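Local coordinates for oligopeptide-binding protein oppA (PDB 3DRF) that captures oligopeptides in a voluminous venus-fly-trap cavity and serves the OppABCDF ABC transporter as its receptor for peptide uptake, at residues Q298-G310 and A463-S477. Numbering follows the deposited sequence.
Sequences QAMYISLMYYNLG and ANDWDITDGSWSLAS
Ala463 and Trp466 both offer their carbonyl oxygens to the side-chain amide of Asn308, at the end of an antiparallel ladder that pairs strands 301-307 and 468-474 within the mixed sheet of a periplasmic-binding-protein-type lobe. Asn308 ND2 spends one N-H on Ala463 O and the other on Trp466 O, each at 3.0 Å and close to the amide plane. With CG anti to the backbone N (chi1 -169°), this amide lies over a face of the Trp466 indole, the two planes 8° apart, while Asn308 CB makes a CH-pi contact 3.4 Å from the centroid of the six-membered ring. Asp467 O accepts from Asn308 N, and the Asp467 carboxylate turns to Arg323 and Val412 N. Ile468 then brings CG2 against Met305 CG at 3.6 Å, and its CG1 meets the edge of the Tyr307 ring. Thr469 exchanges two backbone bonds with Tyr306, and Gly471 does the same with Leu304. At Gly471 the absence of a side chain lets the Tyr306 ring lie close across the strand, with Gly471 N at the ring edge. Tyr301 OH hydrogen-bonds the backbone of the bound peptide, as does Ser472 OG in the conformer given; Trp473 and Ser474 extend the sheet onto that peptide, making this edge of the ladder part of the binding site. The Trp473 indole meets Leu304 CD2 through CD1 and crosses Tyr306 nearly at right angles, NE1 donating in its ring plane to Tyr306 OH at 2.9 Å. Leu475 packs both methyls on Ile302 CG2, and Ser477 CB touches Met300 CE at 3.5 Å.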
loop_
_atom_site.group_PDB
_atom_site.type_symbol
_atom_site.label_atom_id
_atom_site.label_comp_id
_atom_site.label_asym_id
_atom_site.label_seq_id
_atom_site.Cartn_x
_atom_site.Cartn_y
_atom_site.Cartn_z
ATOM N N GLN A 298 -7.320 -14.594 -0.163
ATOM C CA GLN A 298 -7.993 -13.278 -0.240
ATOM C C GLN A 298 -6.957 -12.188 -0.185
ATOM O O GLN A 298 -6.149 -12.175 0.671
ATOM C CB GLN A 298 -8.942 -13.069 0.924
ATOM C CG GLN A 298 -10.082 -14.056 1.006
ATOM C CD GLN A 298 -11.071 -13.658 2.103
ATOM O OE1 GLN A 298 -10.756 -13.715 3.229
ATOM N NE2 GLN A 298 -12.211 -13.175 1.705
ATOM N N ALA A 299 -6.946 -11.336 -1.182
ATOM C CA ALA A 299 -5.941 -10.262 -1.256
ATOM C C ALA A 299 -6.336 -9.143 -0.241
ATOM O O ALA A 299 -7.455 -8.737 -0.141
ATOM C CB ALA A 299 -5.796 -9.731 -2.649
ATOM N N MET A 300 -5.357 -8.679 0.467
ATOM C CA MET A 300 -5.615 -7.528 1.316
ATOM C C MET A 300 -5.346 -6.321 0.394
ATOM O O MET A 300 -4.245 -5.852 0.294
ATOM C CB MET A 300 -4.675 -7.550 2.497
ATOM C CG MET A 300 -5.331 -6.945 3.715
ATOM S SD MET A 300 -4.716 -7.836 5.156
ATOM C CE MET A 300 -3.076 -7.580 4.778
ATOM N N TYR A 301 -6.372 -6.003 -0.404
ATOM C CA TYR A 301 -6.206 -5.177 -1.636
ATOM C C TYR A 301 -7.451 -4.378 -1.948
ATOM O O TYR A 301 -8.545 -4.829 -1.755
ATOM C CB TYR A 301 -5.918 -6.135 -2.824
ATOM C CG TYR A 301 -5.823 -5.518 -4.238
ATOM C CD1 TYR A 301 -4.618 -5.172 -4.776
ATOM C CD2 TYR A 301 -6.959 -5.323 -5.009
ATOM C CE1 TYR A 301 -4.550 -4.681 -6.096
ATOM C CE2 TYR A 301 -6.898 -4.827 -6.265
ATOM C CZ TYR A 301 -5.692 -4.511 -6.793
ATOM O OH TYR A 301 -5.604 -4.032 -8.068
ATOM N N ILE A 302 -7.206 -3.203 -2.526
ATOM C CA ILE A 302 -8.263 -2.421 -3.168
ATOM C C ILE A 302 -7.638 -1.698 -4.326
ATOM O O ILE A 302 -6.527 -1.172 -4.258
ATOM C CB ILE A 302 -8.930 -1.390 -2.168
ATOM C CG1 ILE A 302 -10.122 -0.621 -2.764
ATOM C CG2 ILE A 302 -7.934 -0.330 -1.610
ATOM C CD1 ILE A 302 -11.262 -1.495 -3.084
ATOM N N SER A 303 -8.378 -1.674 -5.422
ATOM C CA SER A 303 -8.140 -0.701 -6.507
ATOM C C SER A 303 -9.279 0.335 -6.551
ATOM O O SER A 303 -10.357 0.042 -6.211
ATOM C CB SER A 303 -7.899 -1.338 -7.876
ATOM O OG SER A 303 -9.080 -2.058 -8.284
ATOM N N LEU A 304 -8.932 1.521 -7.013
ATOM C CA LEU A 304 -9.834 2.661 -6.968
ATOM C C LEU A 304 -9.417 3.709 -7.965
ATOM O O LEU A 304 -8.313 3.827 -8.330
ATOM C CB LEU A 304 -9.945 3.253 -5.534
ATOM C CG LEU A 304 -8.709 4.023 -5.069
ATOM C CD1 LEU A 304 -9.112 4.736 -3.767
ATOM C CD2 LEU A 304 -7.464 3.087 -4.818
ATOM N N MET A 305 -10.425 4.416 -8.419
ATOM C CA MET A 305 -10.221 5.529 -9.300
ATOM C C MET A 305 -10.194 6.848 -8.480
ATOM O O MET A 305 -11.056 7.136 -7.699
ATOM C CB MET A 305 -11.399 5.548 -10.307
ATOM C CG MET A 305 -11.295 6.685 -11.364
ATOM S SD MET A 305 -12.436 6.440 -12.789
ATOM C CE MET A 305 -14.053 6.552 -11.944
ATOM N N TYR A 306 -9.163 7.643 -8.702
ATOM C CA TYR A 306 -8.942 8.926 -8.032
ATOM C C TYR A 306 -9.279 10.097 -8.930
ATOM O O TYR A 306 -8.982 10.067 -10.109
ATOM C CB TYR A 306 -7.439 9.094 -7.708
ATOM C CG TYR A 306 -6.954 8.280 -6.509
ATOM C CD1 TYR A 306 -6.928 8.832 -5.203
ATOM C CD2 TYR A 306 -6.535 6.980 -6.650
ATOM C CE1 TYR A 306 -6.475 8.121 -4.100
ATOM C CE2 TYR A 306 -6.067 6.262 -5.544
ATOM C CZ TYR A 306 -6.045 6.840 -4.297
ATOM O OH TYR A 306 -5.608 6.072 -3.236
ATOM N N TYR A 307 -9.807 11.148 -8.314
ATOM C CA TYR A 307 -9.984 12.466 -8.967
ATOM C C TYR A 307 -9.008 13.476 -8.333
ATOM O O TYR A 307 -8.892 13.540 -7.132
ATOM C CB TYR A 307 -11.418 12.925 -8.776
ATOM C CG TYR A 307 -12.471 12.015 -9.418
ATOM C CD1 TYR A 307 -12.370 11.586 -10.751
ATOM C CD2 TYR A 307 -13.555 11.581 -8.661
ATOM C CE1 TYR A 307 -13.346 10.785 -11.322
ATOM C CE2 TYR A 307 -14.560 10.785 -9.218
ATOM C CZ TYR A 307 -14.425 10.401 -10.550
ATOM O OH TYR A 307 -15.399 9.646 -11.132
ATOM N N ASN A 308 -8.419 14.318 -9.167
ATOM C CA ASN A 308 -7.448 15.297 -8.689
ATOM C C ASN A 308 -8.201 16.572 -8.310
ATOM O O ASN A 308 -8.704 17.281 -9.150
ATOM C CB ASN A 308 -6.415 15.558 -9.798
ATOM C CG ASN A 308 -5.227 16.365 -9.305
ATOM O OD1 ASN A 308 -5.039 16.576 -8.159
ATOM N ND2 ASN A 308 -4.413 16.800 -10.239
ATOM N N LEU A 309 -8.237 16.853 -7.007
ATOM C CA LEU A 309 -9.077 17.924 -6.456
ATOM C C LEU A 309 -8.323 18.977 -5.657
ATOM O O LEU A 309 -8.906 19.822 -5.105
ATOM C CB LEU A 309 -10.143 17.293 -5.537
ATOM C CG LEU A 309 -11.065 16.285 -6.257
ATOM C CD1 LEU A 309 -11.981 15.628 -5.179
ATOM C CD2 LEU A 309 -11.945 16.892 -7.370
ATOM N N GLY A 310 -7.015 18.873 -5.593
ATOM C CA GLY A 310 -6.254 19.837 -4.814
ATOM C C GLY A 310 -4.748 19.668 -4.926
ATOM O O GLY A 310 -4.245 19.199 -5.882
ATOM N N ALA A 463 0.755 17.350 -8.800
ATOM C CA ALA A 463 0.690 17.866 -10.177
ATOM C C ALA A 463 -0.717 18.358 -10.512
ATOM O O ALA A 463 -1.666 17.862 -9.985
ATOM C CB ALA A 463 1.112 16.780 -11.150
ATOM N N ASN A 464 -0.815 19.292 -11.422
ATOM C CA ASN A 464 -2.057 19.873 -11.779
ATOM C C ASN A 464 -2.504 19.435 -13.160
ATOM O O ASN A 464 -3.421 19.949 -13.646
ATOM C CB ASN A 464 -1.900 21.411 -11.754
ATOM C CG ASN A 464 -3.152 22.111 -11.420
ATOM O OD1 ASN A 464 -3.917 21.651 -10.604
ATOM N ND2 ASN A 464 -3.378 23.234 -12.074
ATOM N N ASP A 465 -1.838 18.472 -13.756
ATOM C CA ASP A 465 -1.975 18.091 -15.185
ATOM C C ASP A 465 -2.585 16.714 -15.461
ATOM O O ASP A 465 -2.410 16.134 -16.476
ATOM C CB ASP A 465 -0.607 18.211 -15.861
ATOM C CG ASP A 465 0.429 17.191 -15.331
ATOM O OD1 ASP A 465 0.126 16.434 -14.390
ATOM O OD2 ASP A 465 1.539 17.159 -15.878
ATOM N N TRP A 466 -3.263 16.215 -14.446
ATOM C CA TRP A 466 -4.110 15.037 -14.573
ATOM C C TRP A 466 -5.425 15.294 -13.819
ATOM O O TRP A 466 -5.492 16.062 -12.909
ATOM C CB TRP A 466 -3.399 13.760 -14.060
ATOM C CG TRP A 466 -3.138 13.811 -12.546
ATOM C CD1 TRP A 466 -2.092 14.398 -11.924
ATOM C CD2 TRP A 466 -3.946 13.202 -11.519
ATOM N NE1 TRP A 466 -2.184 14.203 -10.546
ATOM C CE2 TRP A 466 -3.322 13.487 -10.287
ATOM C CE3 TRP A 466 -5.134 12.482 -11.524
ATOM C CZ2 TRP A 466 -3.857 13.083 -9.069
ATOM C CZ3 TRP A 466 -5.667 12.095 -10.318
ATOM C CH2 TRP A 466 -5.017 12.371 -9.107
ATOM N N ASP A 467 -6.461 14.603 -14.285
ATOM C CA ASP A 467 -7.774 14.658 -13.674
ATOM C C ASP A 467 -8.265 13.348 -13.044
ATOM O O ASP A 467 -8.847 13.383 -11.991
ATOM C CB ASP A 467 -8.815 15.129 -14.724
ATOM C CG ASP A 467 -8.479 16.507 -15.281
ATOM O OD1 ASP A 467 -8.466 17.407 -14.468
ATOM O OD2 ASP A 467 -8.247 16.608 -16.482
ATOM N N ILE A 468 -8.047 12.247 -13.752
ATOM C CA ILE A 468 -8.495 10.907 -13.311
ATOM C C ILE A 468 -7.251 10.034 -13.359
ATOM O O ILE A 468 -6.476 10.113 -14.266
ATOM C CB ILE A 468 -9.528 10.318 -14.306
ATOM C CG1 ILE A 468 -10.766 11.240 -14.472
ATOM C CG2 ILE A 468 -10.000 8.884 -13.868
ATOM C CD1 ILE A 468 -11.647 10.823 -15.717
ATOM N N THR A 469 -7.080 9.170 -12.365
ATOM C CA THR A 469 -6.061 8.117 -12.402
ATOM C C THR A 469 -6.633 6.904 -11.654
ATOM O O THR A 469 -7.613 6.968 -11.031
ATOM C CB THR A 469 -4.673 8.611 -11.876
ATOM O OG1 THR A 469 -3.681 7.652 -12.288
ATOM C CG2 THR A 469 -4.658 8.653 -10.353
ATOM N N ASP A 470 -5.902 5.800 -11.757
ATOM C CA ASP A 470 -6.202 4.534 -11.062
ATOM C C ASP A 470 -5.073 4.233 -10.113
ATOM O O ASP A 470 -3.941 4.329 -10.489
ATOM C CB ASP A 470 -6.289 3.385 -12.078
ATOM C CG ASP A 470 -7.382 3.606 -13.120
ATOM O OD1 ASP A 470 -8.496 3.922 -12.697
ATOM O OD2 ASP A 470 -7.111 3.451 -14.283
ATOM N N GLY A 471 -5.424 3.923 -8.868
ATOM C CA GLY A 471 -4.451 3.460 -7.897
ATOM C C GLY A 471 -4.824 2.045 -7.444
ATOM O O GLY A 471 -5.904 1.569 -7.623
ATOM N N SER A 472 -3.853 1.360 -6.887
ATOM C CA SER A 472 -4.067 0.039 -6.286
ATOM C C SER A 472 -3.220 -0.011 -5.022
ATOM O O SER A 472 -2.124 0.559 -4.990
ATOM C CB SER A 472 -3.649 -1.089 -7.232
ATOM O OG SER A 472 -4.473 -1.146 -8.388
ATOM N N TRP A 473 -3.728 -0.682 -3.989
ATOM C CA TRP A 473 -3.031 -0.789 -2.726
ATOM C C TRP A 473 -2.987 -2.212 -2.234
ATOM O O TRP A 473 -4.000 -2.908 -2.224
ATOM C CB TRP A 473 -3.733 0.040 -1.641
ATOM C CG TRP A 473 -3.745 1.506 -1.904
ATOM C CD1 TRP A 473 -4.749 2.237 -2.484
ATOM C CD2 TRP A 473 -2.700 2.425 -1.601
ATOM N NE1 TRP A 473 -4.377 3.559 -2.557
ATOM C CE2 TRP A 473 -3.128 3.704 -2.010
ATOM C CE3 TRP A 473 -1.444 2.298 -1.000
ATOM C CZ2 TRP A 473 -2.337 4.848 -1.845
ATOM C CZ3 TRP A 473 -0.658 3.434 -0.844
ATOM C CH2 TRP A 473 -1.103 4.681 -1.279
ATOM N N SER A 474 -1.797 -2.638 -1.811
ATOM C CA SER A 474 -1.653 -3.760 -0.903
ATOM C C SER A 474 -1.811 -3.159 0.490
ATOM O O SER A 474 -0.889 -2.537 1.022
ATOM C CB SER A 474 -0.293 -4.423 -1.071
ATOM O OG SER A 474 -0.242 -5.162 -2.278
ATOM N N LEU A 475 -2.988 -3.344 1.048
ATOM C CA LEU A 475 -3.413 -2.671 2.261
ATOM C C LEU A 475 -2.708 -3.198 3.523
ATOM O O LEU A 475 -2.355 -4.323 3.613
ATOM C CB LEU A 475 -4.933 -2.821 2.442
ATOM C CG LEU A 475 -5.822 -2.108 1.421
ATOM C CD1 LEU A 475 -7.263 -2.606 1.545
ATOM C CD2 LEU A 475 -5.754 -0.600 1.555
ATOM N N ALA A 476 -2.590 -2.289 4.506
ATOM C CA ALA A 476 -2.149 -2.661 5.847
ATOM C C ALA A 476 -3.156 -3.652 6.425
ATOM O O ALA A 476 -4.291 -3.619 6.082
ATOM C CB ALA A 476 -2.093 -1.385 6.751
ATOM N N SER A 477 -2.675 -4.513 7.291
ATOM C CA SER A 477 -3.508 -5.595 7.817
ATOM C C SER A 477 -4.433 -5.196 8.952
ATOM O O SER A 477 -4.811 -6.018 9.712
ATOM C CB SER A 477 -2.678 -6.825 8.209
ATOM O OG SER A 477 -1.695 -6.472 9.130
HETATM O O HOH W 1 -1.826 -6.385 1.535
HETATM O O HOH W 2 -2.264 16.423 -7.483
HETATM O O HOH W 3 -2.906 20.455 -8.022
#